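PDB 6E1Q: AtGH3.15 acyl acid amido synthetase from Arabidopsis thaliana, which uses ATP to adenylate indole-3-butyric acid and related auxinic acids, such as the herbicide 2,4-DB, and joins them in amide linkage to glutamine. Local coordinates for residues P3-T8 and L14-D19; E18-N23 and I351-Y356; S324-S329 and Y404-V409; S347-P352 and G414-A419; S299-T304 and C341-V346. All blocks are in the same frame, centred on the assembly; numbering follows the deposited sequence.

Interaction 1 of 5, residues P3-T8 and L14-D19; sequences PKFDPT and LSLLED
A single leucine carries one whole side of this contact: the side chains of Leu16 and Pro3 reach toward each other, both leucine methyls converging on Pro3 CG, and one of them also reaches Phe5. The N-terminal segment 3-8 here folds back over helix 10-22, the first helix of the GH3 fold, before the chain enters that helix. Pro3 CG sits in the fork of the leucine, 3.6 Å from Leu16 CD2 and 3.7 Å from Leu16 CD1. Leu16 CG lies anti to the backbone N (chi1 -168°), which sends the fork out from the helix toward the passing loop. The second touch is looser, Phe5 CB standing 4.2 Å from Leu16 CD2, while the methyl approaches the phenyl ring obliquely. Leu124 of helix 112-132 touches both Phe5 and Leu16, and Ser123 also meets the phenylalanine, so that the loop is packed against two helices near the protein surface. The three residues join through apolar carbon alone. Beyond Phe5 the loop closes in an Asx turn, in which Asp6 OD1 accepts a hydrogen bond from the backbone N of Thr8 at 3.0 Å, the donor lying 59° out of the carboxylate plane.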
# COMPACT_ATOMS: atom_id res chain seq x y z
N PRO A 3 11.67 -6.18 24.48
CA PRO A 3 11.64 -6.15 25.94
C PRO A 3 10.37 -5.50 26.49
O PRO A 3 9.65 -4.78 25.80
CB PRO A 3 12.88 -5.34 26.32
CG PRO A 3 13.14 -4.47 25.14
CD PRO A 3 12.63 -5.21 23.92
N LYS A 4 10.12 -5.77 27.77
CA LYS A 4 9.03 -5.11 28.47
C LYS A 4 9.28 -3.61 28.54
O LYS A 4 10.39 -3.17 28.84
CB LYS A 4 8.89 -5.69 29.87
CG LYS A 4 9.19 -7.18 29.95
CD LYS A 4 10.19 -7.50 31.05
CE LYS A 4 10.17 -8.98 31.40
NZ LYS A 4 11.38 -9.36 32.19
N PHE A 5 8.25 -2.83 28.24
CA PHE A 5 8.39 -1.38 28.28
C PHE A 5 7.04 -0.74 28.58
O PHE A 5 5.97 -1.32 28.33
CB PHE A 5 8.97 -0.83 26.98
CG PHE A 5 8.04 -0.92 25.82
CD1 PHE A 5 7.93 -2.09 25.08
CD2 PHE A 5 7.26 0.17 25.46
CE1 PHE A 5 7.06 -2.18 24.00
CE2 PHE A 5 6.37 0.09 24.38
CZ PHE A 5 6.28 -1.09 23.65
N ASP A 6 7.10 0.48 29.09
CA ASP A 6 5.92 1.26 29.43
C ASP A 6 5.55 2.13 28.23
O ASP A 6 6.24 3.13 27.97
CB ASP A 6 6.20 2.12 30.66
CG ASP A 6 5.01 2.94 31.10
OD1 ASP A 6 3.92 2.82 30.50
OD2 ASP A 6 5.17 3.71 32.07
N PRO A 7 4.47 1.82 27.51
CA PRO A 7 4.10 2.64 26.34
C PRO A 7 3.64 4.04 26.68
O PRO A 7 3.47 4.85 25.76
CB PRO A 7 2.98 1.83 25.69
CG PRO A 7 2.39 1.05 26.81
CD PRO A 7 3.56 0.68 27.67
N THR A 8 3.43 4.36 27.96
CA THR A 8 3.11 5.72 28.34
C THR A 8 4.35 6.54 28.61
O THR A 8 4.25 7.76 28.77
CB THR A 8 2.21 5.75 29.58
OG1 THR A 8 2.84 5.05 30.66
CG2 THR A 8 0.91 5.03 29.27
N LEU A 14 11.58 6.02 23.26
CA LEU A 14 12.58 6.54 22.33
C LEU A 14 13.96 5.99 22.65
O LEU A 14 14.76 5.72 21.74
CB LEU A 14 12.60 8.07 22.37
CG LEU A 14 11.29 8.78 22.03
CD1 LEU A 14 11.40 10.26 22.36
CD2 LEU A 14 10.94 8.58 20.57
N SER A 15 14.26 5.81 23.94
CA SER A 15 15.54 5.22 24.31
C SER A 15 15.63 3.77 23.85
O SER A 15 16.70 3.31 23.45
CB SER A 15 15.76 5.33 25.81
OG SER A 15 16.83 4.50 26.21
N LEU A 16 14.52 3.03 23.88
CA LEU A 16 14.54 1.66 23.40
C LEU A 16 14.74 1.60 21.88
O LEU A 16 15.44 0.72 21.36
CB LEU A 16 13.24 0.95 23.78
CG LEU A 16 13.28 -0.56 23.59
CD1 LEU A 16 14.48 -1.13 24.34
CD2 LEU A 16 11.98 -1.21 24.05
N LEU A 17 14.12 2.53 21.14
CA LEU A 17 14.33 2.57 19.70
C LEU A 17 15.80 2.83 19.38
O LEU A 17 16.33 2.31 18.39
CB LEU A 17 13.45 3.64 19.07
CG LEU A 17 11.93 3.44 19.07
CD1 LEU A 17 11.23 4.70 18.57
CD2 LEU A 17 11.52 2.23 18.23
N GLU A 18 16.48 3.64 20.20
CA GLU A 18 17.91 3.84 19.99
C GLU A 18 18.68 2.54 20.22
O GLU A 18 19.50 2.14 19.39
CB GLU A 18 18.44 4.97 20.89
CG GLU A 18 17.84 6.35 20.57
CD GLU A 18 17.93 6.75 19.09
OE1 GLU A 18 19.05 6.95 18.57
OE2 GLU A 18 16.88 6.90 18.43
N ASP A 19 18.40 1.85 21.34
CA ASP A 19 19.00 0.53 21.58
C ASP A 19 18.79 -0.40 20.39
O ASP A 19 19.74 -1.04 19.92
CB ASP A 19 18.40 -0.11 22.84
CG ASP A 19 18.68 0.69 24.10
OD1 ASP A 19 19.48 1.65 24.04
OD2 ASP A 19 18.08 0.35 25.14

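Interaction 2 of 5, residues E18-N23 and I351-Y356; sequences EDLTTN and IPCMGY
Apolar contacts join Leu20 to Cys353 and Thr21 to Ile351, both at van der Waals range. Leu20 CD2 rests 4.1 Å from Cys353 SG; chi1 of 61° turns the sulfur between the backbone N and carbonyl carbon of its own residue, and from there it faces the leucine methyl. Beside this pair Thr21 CG2 meets Ile351 CD1 at 4.3 Å, the isoleucine bringing only the end of its chain near.

A polar atom meets carbon where the ring of Pro352 lies against the last part of helix 10-22. Leu20 O is 3.1 Å from Pro352 CG and 3.3 Å from Pro352 CD, so CG and CD of the proline both press on the carbonyl oxygen. Pro352 belongs to a type I beta turn running from Ile351 to Met354, closed by the bond from Met354 N to Ile351 O; this turn follows strand 348-350 of the central region of the GH3 fold, and the contact thus joins that region to the N-terminal helix. Val24 and Ile27 of helix 24-38 touch the proline as well.

Hydrogen bonds to the helix and its neighbours engage the two threonine hydroxyls. Thr22 OG1 donates to Glu18 O at 2.8 Å, from 42° above the carbonyl plane. Thr21 OG1 has its stronger partner in Leu17 O, one turn back, and also accepts from Asn417 ND2. Asp19 O receives the backbone N of both Thr22 and Asn23.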
# COMPACT_ATOMS: atom_id res chain seq x y z
N GLU A 18 16.48 3.64 20.20
CA GLU A 18 17.91 3.84 19.99
C GLU A 18 18.68 2.54 20.22
O GLU A 18 19.50 2.14 19.39
CB GLU A 18 18.44 4.97 20.89
CG GLU A 18 17.84 6.35 20.57
CD GLU A 18 17.93 6.75 19.09
OE1 GLU A 18 19.05 6.95 18.57
OE2 GLU A 18 16.88 6.90 18.43
N ASP A 19 18.40 1.85 21.34
CA ASP A 19 19.00 0.53 21.58
C ASP A 19 18.79 -0.40 20.39
O ASP A 19 19.74 -1.04 19.92
CB ASP A 19 18.40 -0.11 22.84
CG ASP A 19 18.68 0.69 24.10
OD1 ASP A 19 19.48 1.65 24.04
OD2 ASP A 19 18.08 0.35 25.14
N LEU A 20 17.54 -0.50 19.91
CA LEU A 20 17.20 -1.46 18.86
C LEU A 20 17.95 -1.18 17.56
O LEU A 20 18.26 -2.12 16.83
CB LEU A 20 15.69 -1.43 18.58
CG LEU A 20 14.80 -2.00 19.68
CD1 LEU A 20 13.32 -1.76 19.36
CD2 LEU A 20 15.06 -3.48 19.88
N THR A 21 18.23 0.08 17.25
CA THR A 21 18.94 0.42 16.02
C THR A 21 20.45 0.54 16.23
O THR A 21 21.17 0.85 15.27
CB THR A 21 18.38 1.71 15.44
OG1 THR A 21 18.40 2.74 16.44
CG2 THR A 21 16.93 1.48 15.00
N THR A 22 20.94 0.30 17.44
CA THR A 22 22.37 0.35 17.73
C THR A 22 22.98 -1.05 17.83
O THR A 22 24.04 -1.31 17.25
CB THR A 22 22.62 1.13 19.03
OG1 THR A 22 22.18 2.48 18.85
CG2 THR A 22 24.13 1.12 19.44
N ASN A 23 22.32 -1.96 18.52
CA ASN A 23 22.83 -3.32 18.71
C ASN A 23 22.30 -4.27 17.65
O ASN A 23 21.80 -5.36 17.94
CB ASN A 23 22.47 -3.80 20.11
CG ASN A 23 22.94 -2.83 21.16
OD1 ASN A 23 24.11 -2.47 21.18
ND2 ASN A 23 22.03 -2.39 22.02
N ILE A 351 13.97 -2.82 11.48
CA ILE A 351 13.93 -2.98 12.93
C ILE A 351 14.39 -4.40 13.27
O ILE A 351 13.66 -5.36 12.98
CB ILE A 351 12.53 -2.68 13.49
CG1 ILE A 351 12.18 -1.23 13.17
CG2 ILE A 351 12.51 -2.89 14.99
CD1 ILE A 351 13.19 -0.19 13.76
N PRO A 352 15.56 -4.56 13.91
CA PRO A 352 16.21 -5.88 13.99
C PRO A 352 15.47 -6.93 14.81
O PRO A 352 15.83 -8.11 14.72
CB PRO A 352 17.55 -5.57 14.67
CG PRO A 352 17.74 -4.14 14.55
CD PRO A 352 16.42 -3.49 14.44
N CYS A 353 14.53 -6.55 15.66
CA CYS A 353 13.90 -7.57 16.49
C CYS A 353 12.68 -8.20 15.83
O CYS A 353 12.11 -9.15 16.39
CB CYS A 353 13.51 -6.99 17.85
SG CYS A 353 12.35 -5.67 17.69
N MET A 354 12.26 -7.70 14.66
CA MET A 354 11.01 -8.15 14.04
C MET A 354 11.19 -9.41 13.20
O MET A 354 10.20 -9.97 12.72
CB MET A 354 10.42 -7.04 13.18
CG MET A 354 10.20 -5.75 13.96
SD MET A 354 9.17 -6.01 15.43
CE MET A 354 7.61 -6.41 14.62
N GLY A 355 12.42 -9.87 13.02
CA GLY A 355 12.71 -11.02 12.18
C GLY A 355 14.17 -11.02 11.84
O GLY A 355 14.91 -10.09 12.16
N TYR A 356 14.61 -12.10 11.20
CA TYR A 356 15.97 -12.20 10.69
C TYR A 356 15.95 -11.84 9.21
O TYR A 356 15.24 -12.49 8.43
CB TYR A 356 16.57 -13.60 10.89
CG TYR A 356 18.04 -13.68 10.49
CD1 TYR A 356 19.03 -13.15 11.31
CD2 TYR A 356 18.42 -14.27 9.29
CE1 TYR A 356 20.36 -13.22 10.95
CE2 TYR A 356 19.76 -14.34 8.92
CZ TYR A 356 20.73 -13.81 9.76
OH TYR A 356 22.07 -13.87 9.42

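Interaction 3 of 5, residues S324-S329 and Y404-V409; sequences SFYGSS and YRVGDV. With CFA ((2,4-dichlorophenoxy)acetic acid), chain D.
Tyr326 extends from its strand toward segment 404-409, CG anti to the backbone N (chi1 172°), and ends on Asp408. Its CB packs against the ring of Tyr348; CE1 and CZ each lie 3.5 Å from Asp408 OD2, which stands at the ring edge near its plane. At the tip, OH donates to Asp408 OD2 at 2.6 Å, using the anti lone pair of that oxygen, with ring and carboxylate planes 52° apart. The same hydroxyl is 4.1 Å from Val406 CG1. Asp408 OD1 forms a salt bridge with Arg427, so the carboxylate is held against turning.

One residue earlier on the strand, one face of the Phe325 ring receives the C5'-C6' side of the ring of bound (2,4-dichlorophenoxy)acetic acid, CFA C6' standing 3.6 Å above the Phe325 ring centre, the two rings steeply inclined; Ser324 CB covers the opposite face near the rim. Replacing the phenylalanine by alanine is likely to leave C5' and C6' without their aromatic partner and to open a gap there. Phe325 belongs to both the acyl acid pocket and the ATP site, Tyr326 and Asp408 to the ATP site, so the two adjoin, as expected of an adenylating enzyme of the ANL type.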
# COMPACT_ATOMS: atom_id res chain seq x y z
N SER A 324 4.84 6.00 7.50
CA SER A 324 5.61 5.65 8.69
C SER A 324 6.12 4.22 8.71
O SER A 324 7.05 3.92 9.46
CB SER A 324 4.76 5.87 9.94
OG SER A 324 4.46 7.24 10.09
N PHE A 325 5.51 3.32 7.93
CA PHE A 325 5.69 1.89 8.14
C PHE A 325 6.02 1.18 6.85
O PHE A 325 5.40 1.44 5.81
CB PHE A 325 4.44 1.25 8.74
CG PHE A 325 3.82 2.03 9.87
CD1 PHE A 325 4.30 1.90 11.17
CD2 PHE A 325 2.73 2.87 9.64
CE1 PHE A 325 3.72 2.60 12.21
CE2 PHE A 325 2.15 3.57 10.68
CZ PHE A 325 2.64 3.44 11.97
N TYR A 326 6.98 0.26 6.93
CA TYR A 326 7.29 -0.64 5.82
C TYR A 326 7.10 -2.07 6.33
O TYR A 326 7.84 -2.53 7.21
CB TYR A 326 8.70 -0.43 5.27
CG TYR A 326 9.06 -1.50 4.25
CD1 TYR A 326 8.30 -1.65 3.10
CD2 TYR A 326 10.10 -2.36 4.47
CE1 TYR A 326 8.58 -2.64 2.18
CE2 TYR A 326 10.41 -3.36 3.55
CZ TYR A 326 9.65 -3.49 2.41
OH TYR A 326 9.96 -4.49 1.51
N GLY A 327 6.11 -2.76 5.77
CA GLY A 327 5.76 -4.09 6.23
C GLY A 327 4.94 -4.85 5.21
O GLY A 327 4.59 -4.33 4.15
N SER A 328 4.64 -6.10 5.54
CA SER A 328 3.87 -6.97 4.67
C SER A 328 3.19 -7.98 5.56
O SER A 328 3.49 -8.08 6.75
CB SER A 328 4.75 -7.65 3.61
OG SER A 328 5.67 -8.52 4.25
N SER A 329 2.26 -8.75 4.98
CA SER A 329 1.63 -9.83 5.74
C SER A 329 2.69 -10.72 6.36
O SER A 329 2.56 -11.14 7.51
CB SER A 329 0.70 -10.65 4.84
OG SER A 329 -0.41 -9.87 4.45
N TYR A 404 12.67 -16.23 3.09
CA TYR A 404 11.54 -16.13 2.19
C TYR A 404 11.63 -14.81 1.43
O TYR A 404 11.84 -13.75 2.03
CB TYR A 404 10.23 -16.24 2.99
CG TYR A 404 8.96 -15.88 2.25
CD1 TYR A 404 8.55 -14.55 2.13
CD2 TYR A 404 8.13 -16.88 1.73
CE1 TYR A 404 7.36 -14.21 1.49
CE2 TYR A 404 6.94 -16.55 1.08
CZ TYR A 404 6.56 -15.22 0.96
OH TYR A 404 5.38 -14.87 0.33
N ARG A 405 11.49 -14.88 0.12
CA ARG A 405 11.65 -13.72 -0.73
C ARG A 405 10.36 -12.91 -0.72
O ARG A 405 9.29 -13.42 -1.06
CB ARG A 405 12.03 -14.15 -2.14
CG ARG A 405 13.49 -14.57 -2.23
CD ARG A 405 13.77 -15.24 -3.56
NE ARG A 405 13.67 -14.27 -4.65
CZ ARG A 405 13.69 -14.60 -5.94
NH1 ARG A 405 13.81 -15.88 -6.29
NH2 ARG A 405 13.59 -13.66 -6.86
N VAL A 406 10.49 -11.64 -0.36
CA VAL A 406 9.35 -10.77 -0.14
C VAL A 406 8.83 -10.16 -1.43
O VAL A 406 7.65 -9.81 -1.52
CB VAL A 406 9.78 -9.74 0.92
CG1 VAL A 406 9.04 -8.45 0.78
CG2 VAL A 406 9.60 -10.34 2.31
N GLY A 407 9.67 -10.08 -2.47
CA GLY A 407 9.22 -9.60 -3.76
C GLY A 407 9.27 -8.09 -3.94
O GLY A 407 8.78 -7.60 -4.96
N ASP A 408 9.80 -7.35 -2.97
CA ASP A 408 10.09 -5.94 -3.12
C ASP A 408 11.56 -5.76 -3.45
O ASP A 408 12.39 -6.62 -3.15
CB ASP A 408 9.78 -5.15 -1.85
CG ASP A 408 8.33 -5.22 -1.45
OD1 ASP A 408 7.46 -5.33 -2.34
OD2 ASP A 408 8.07 -5.16 -0.22
N VAL A 409 11.88 -4.62 -4.06
CA VAL A 409 13.25 -4.18 -4.28
C VAL A 409 13.45 -2.88 -3.51
O VAL A 409 12.67 -1.93 -3.66
CB VAL A 409 13.57 -3.99 -5.78
CG1 VAL A 409 14.96 -3.33 -5.97
CG2 VAL A 409 13.48 -5.33 -6.51
C1 CFA D . 1.94 -2.17 8.19
C2 CFA D . 0.73 -1.36 8.66
C1' CFA D . -0.21 -0.59 10.72
C2' CFA D . -1.59 -0.78 10.69
C3' CFA D . -2.42 0.11 11.38
C4' CFA D . -1.88 1.17 12.08
C5' CFA D . -0.51 1.35 12.11
CL3 CFA D . -2.30 -2.14 9.79
C6' CFA D . 0.32 0.47 11.44
O1 CFA D . 2.99 -2.16 8.88
O2 CFA D . 1.92 -2.85 7.12
O1' CFA D . 0.66 -1.46 10.05
CL4 CFA D . -2.93 2.31 12.97

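Interaction 4 of 5, residues S347-P352 and G414-A419; sequences SYTIIP and GFYNNA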
# COMPACT_ATOMS: atom_id res chain seq x y z
N SER A 347 12.54 7.03 3.64
CA SER A 347 13.40 5.87 3.83
C SER A 347 13.00 5.13 5.10
O SER A 347 12.68 5.75 6.11
CB SER A 347 14.88 6.25 3.92
OG SER A 347 15.51 6.18 2.66
N TYR A 348 13.06 3.79 5.06
CA TYR A 348 12.62 2.95 6.17
C TYR A 348 13.81 2.25 6.81
O TYR A 348 14.59 1.58 6.12
CB TYR A 348 11.61 1.92 5.69
CG TYR A 348 10.38 2.52 5.04
CD1 TYR A 348 9.38 3.11 5.81
CD2 TYR A 348 10.19 2.44 3.66
CE1 TYR A 348 8.23 3.64 5.22
CE2 TYR A 348 9.04 2.96 3.05
CZ TYR A 348 8.06 3.56 3.84
OH TYR A 348 6.93 4.08 3.24
N THR A 349 13.95 2.41 8.12
CA THR A 349 14.98 1.75 8.88
C THR A 349 14.47 0.37 9.29
O THR A 349 13.39 0.27 9.88
CB THR A 349 15.31 2.58 10.11
OG1 THR A 349 15.74 3.89 9.72
CG2 THR A 349 16.40 1.90 10.94
N ILE A 350 15.23 -0.67 8.98
CA ILE A 350 14.84 -2.03 9.35
C ILE A 350 14.97 -2.21 10.86
O ILE A 350 15.95 -1.77 11.47
CB ILE A 350 15.70 -3.06 8.60
CG1 ILE A 350 15.52 -2.90 7.09
CG2 ILE A 350 15.34 -4.47 9.01
CD1 ILE A 350 14.08 -3.06 6.62
N ILE A 351 13.97 -2.82 11.48
CA ILE A 351 13.93 -2.98 12.93
C ILE A 351 14.39 -4.40 13.27
O ILE A 351 13.66 -5.36 12.98
CB ILE A 351 12.53 -2.68 13.49
CG1 ILE A 351 12.18 -1.23 13.17
CG2 ILE A 351 12.51 -2.89 14.99
CD1 ILE A 351 13.19 -0.19 13.76
N PRO A 352 15.56 -4.56 13.91
CA PRO A 352 16.21 -5.88 13.99
C PRO A 352 15.47 -6.93 14.81
O PRO A 352 15.83 -8.11 14.72
CB PRO A 352 17.55 -5.57 14.67
CG PRO A 352 17.74 -4.14 14.55
CD PRO A 352 16.42 -3.49 14.44
N GLY A 414 21.49 4.50 3.62
CA GLY A 414 22.26 5.00 4.75
C GLY A 414 21.99 4.17 6.00
O GLY A 414 21.46 3.07 5.93
N PHE A 415 22.38 4.75 7.13
CA PHE A 415 22.31 4.08 8.43
C PHE A 415 21.68 5.01 9.45
O PHE A 415 22.09 6.18 9.56
CB PHE A 415 23.70 3.67 8.90
CG PHE A 415 24.42 2.73 7.96
CD1 PHE A 415 24.05 1.40 7.89
CD2 PHE A 415 25.46 3.18 7.17
CE1 PHE A 415 24.71 0.52 7.04
CE2 PHE A 415 26.13 2.32 6.32
CZ PHE A 415 25.76 0.98 6.26
N TYR A 416 20.69 4.51 10.19
CA TYR A 416 20.19 5.15 11.40
C TYR A 416 20.86 4.44 12.56
O TYR A 416 20.58 3.26 12.80
CB TYR A 416 18.66 5.08 11.50
CG TYR A 416 18.11 5.84 12.68
CD1 TYR A 416 17.80 7.19 12.58
CD2 TYR A 416 17.96 5.23 13.93
CE1 TYR A 416 17.32 7.91 13.68
CE2 TYR A 416 17.48 5.94 15.03
CZ TYR A 416 17.17 7.27 14.90
OH TYR A 416 16.72 7.98 15.98
N ASN A 417 21.76 5.14 13.25
CA ASN A 417 22.74 4.47 14.12
C ASN A 417 23.43 3.34 13.35
O ASN A 417 24.10 3.61 12.35
CB ASN A 417 22.06 3.98 15.40
CG ASN A 417 21.53 5.12 16.24
OD1 ASN A 417 22.20 6.13 16.40
ND2 ASN A 417 20.31 4.97 16.74
N ASN A 418 23.27 2.09 13.77
CA ASN A 418 23.83 0.96 13.01
C ASN A 418 22.80 0.23 12.16
O ASN A 418 23.12 -0.80 11.57
CB ASN A 418 24.52 -0.04 13.94
CG ASN A 418 25.74 0.55 14.61
OD1 ASN A 418 26.50 1.29 14.00
ND2 ASN A 418 25.95 0.21 15.87
N ALA A 419 21.56 0.72 12.10
CA ALA A 419 20.54 0.02 11.34
C ALA A 419 20.43 0.61 9.94
O ALA A 419 20.12 1.81 9.81
CB ALA A 419 19.20 0.10 12.06
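Van der Waals contacts carry this interface, with Thr349 reaching across to Tyr416 and Ala419. Its methyl takes the closest touch, Thr349 CG2 lying 3.5 Å from Ala419 CB. The hydroxyl branch meets the base of the tyrosine, Thr349 OG1 being 3.6 Å from Tyr416 CB. With chi1 of -59°, OG1 stands anti to the carbonyl carbon and CG2 anti to the backbone N; OG1 is thereby directed at Tyr416 CB, while CG2 meets Ala419 and also lies 3.9 Å from Tyr416 CB. Thr349 and Tyr416 cross at about a right angle, and the tyrosine ring then leads away toward helix 10-22.

One backbone oxygen of the same strand also packs against the turn: Ile350 O is 3.8 Å from Ala419 CB, while the isoleucine side chain leads off toward Leu382 and Phe422.

Hydrogen bonds shape the second segment itself. A type II' beta turn from Tyr416 to Ala419 is closed from both ends, Tyr416 N to Ala419 O and Ala419 N to Tyr416 O, each 2.8 Å. Asn417 occupies the first of its two central positions with phi 50° and psi -117°. The outer polar groups bind the N-terminal helix: Tyr416 OH pairs with Glu18 OE2, Asn417 ND2 with Glu18 OE1, and Asn418 ND2 with Thr22 O. Phe337 stacks on the tyrosine ring.

Backbone bonds pair Ile350 with Pro420 and Tyr348 with Phe422, which makes strand 348-350 the antiparallel neighbour of strand 419-427. The contact is thus the hairpin end of an antiparallel sheet, where the two-residue turn between strands 404-416 and 419-427 folds beside strand 348-350.

Interaction 5 of 5, residues S299-T304 and C341-V346; sequences SIITGT and CKPSDV
A chi1 of 59° places Ile301 CG1 between the backbone N and the carbonyl carbon, and chi2 of -167° then extends the chain straight, so that CD1 reaches Pro343 and Val346. Thr302 has nearly the same chi1, 60°, but here it is the methyl that faces the partner: CG2 lies anti to the carbonyl carbon and meets Val346.

The extended isoleucine brings its CD1 to 3.7 Å from Pro343 CB and, more loosely, to 4.4 Å from Val346 CG2, the isoleucine and proline side chains crossing obliquely. Thr302 CG2 stands 4.1 Å from Val346 CG1, and these two side chains cross at about a right angle. Ala220 of helix 220-243 touches Ile301 as well, while Ile309 and Glu313 of helix 309-316 lie against Pro343.

Segment 299-304 is the loop that leaves strand 297-298 in the N-terminal domain of the GH3 fold, and it takes part in two sites: Ser299 lines the pocket of the bound phenoxyacetic acid and Thr302 belongs to the ATP site. The facing loop 341-346 leads directly into strand 348-350, whose Tyr348 is another ATP-site residue and touches Thr302.

One water bridges the two backbones beside the apolar patch, donating to Ile301 O at 3.0 Å and to Pro343 O at 2.8 Å. Both carbonyl oxygens are thereby satisfied across the junction. Within its own loop, Asp345 N is bonded to Lys342 O at 2.7 Å, and Ser344 OG donates to Asp345 OD1 from well above the carboxylate plane.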
# COMPACT_ATOMS: atom_id res chain seq x y z
N SER A 299 -0.44 7.24 4.89
CA SER A 299 -0.74 6.18 3.92
C SER A 299 0.53 5.83 3.17
O SER A 299 1.53 6.55 3.23
CB SER A 299 -1.82 6.61 2.92
OG SER A 299 -1.29 7.60 2.03
N ILE A 300 0.46 4.74 2.42
CA ILE A 300 1.57 4.38 1.54
C ILE A 300 1.61 5.37 0.38
O ILE A 300 0.61 5.55 -0.34
CB ILE A 300 1.44 2.93 1.06
CG1 ILE A 300 1.60 2.00 2.27
CG2 ILE A 300 2.49 2.62 -0.01
CD1 ILE A 300 1.19 0.57 1.99
N ILE A 301 2.75 6.03 0.20
CA ILE A 301 2.97 7.01 -0.85
C ILE A 301 4.20 6.69 -1.69
O ILE A 301 4.67 7.54 -2.44
CB ILE A 301 3.09 8.44 -0.28
CG1 ILE A 301 4.26 8.51 0.72
CG2 ILE A 301 1.77 8.90 0.31
CD1 ILE A 301 4.29 9.78 1.58
N THR A 302 4.75 5.49 -1.56
CA THR A 302 5.93 5.07 -2.30
C THR A 302 5.54 4.13 -3.44
O THR A 302 4.43 3.59 -3.49
CB THR A 302 6.92 4.38 -1.35
OG1 THR A 302 6.28 3.23 -0.76
CG2 THR A 302 7.36 5.35 -0.24
N GLY A 303 6.48 3.92 -4.35
CA GLY A 303 6.25 2.98 -5.44
C GLY A 303 5.16 3.49 -6.36
O GLY A 303 5.13 4.67 -6.72
N THR A 304 4.23 2.60 -6.72
CA THR A 304 3.12 2.98 -7.58
C THR A 304 2.30 4.12 -6.97
O THR A 304 1.77 4.96 -7.70
CB THR A 304 2.22 1.77 -7.87
OG1 THR A 304 1.26 2.11 -8.89
CG2 THR A 304 1.49 1.30 -6.58
N CYS A 341 9.57 14.06 6.59
CA CYS A 341 10.37 14.26 5.38
C CYS A 341 9.46 14.50 4.17
O CYS A 341 8.26 14.25 4.19
CB CYS A 341 11.23 13.02 5.10
SG CYS A 341 10.25 11.52 4.72
N LYS A 342 10.08 14.99 3.10
CA LYS A 342 9.43 15.07 1.80
C LYS A 342 8.97 13.68 1.38
O LYS A 342 9.72 12.71 1.54
CB LYS A 342 10.39 15.61 0.74
CG LYS A 342 10.26 17.08 0.42
CD LYS A 342 10.95 17.41 -0.90
CE LYS A 342 9.94 17.58 -2.02
NZ LYS A 342 8.96 18.67 -1.72
N PRO A 343 7.76 13.54 0.82
CA PRO A 343 7.29 12.21 0.40
C PRO A 343 8.24 11.52 -0.55
O PRO A 343 8.34 10.28 -0.51
CB PRO A 343 5.94 12.52 -0.27
CG PRO A 343 5.46 13.74 0.44
CD PRO A 343 6.70 14.56 0.72
N SER A 344 8.96 12.27 -1.37
CA SER A 344 9.94 11.67 -2.26
C SER A 344 11.19 11.20 -1.53
O SER A 344 12.01 10.51 -2.15
CB SER A 344 10.33 12.66 -3.36
OG SER A 344 11.25 13.62 -2.85
N ASP A 345 11.39 11.57 -0.26
CA ASP A 345 12.60 11.21 0.47
C ASP A 345 12.36 10.16 1.55
O ASP A 345 13.18 10.01 2.47
CB ASP A 345 13.24 12.44 1.09
CG ASP A 345 13.51 13.53 0.08
OD1 ASP A 345 13.74 13.21 -1.11
OD2 ASP A 345 13.50 14.71 0.48
N VAL A 346 11.24 9.43 1.48
CA VAL A 346 10.92 8.44 2.50
C VAL A 346 11.95 7.32 2.48
O VAL A 346 12.22 6.71 1.44
CB VAL A 346 9.50 7.90 2.28
CG1 VAL A 346 9.30 6.64 3.10
CG2 VAL A 346 8.46 8.97 2.63
O HOH W 1 7.51 8.51 -2.52

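Overall arrangement
Interactions 1 and 2 share helix 10-22, their centres about 12 Å apart; interaction 4, centred about 8 Å from interaction 2, shares Ile351 and Pro352 with it. Interaction 2, with the polar bonds between helix 10-22 and the turn of interaction 4, fastens the helix to the central region; interaction 1 lays the N-terminal loop on the same helix. Interactions 3 and 4 both use strand 404-416, with centres about 15 Å apart, and touch through Tyr348, which also meets interaction 5. Along the sequence interaction 5 closes before interaction 4 opens, while interactions 3 and 5 alternate their segments. Interactions 3 to 5 each include ATP-site residues, so the contacts run from the N-terminal surface inward to that site.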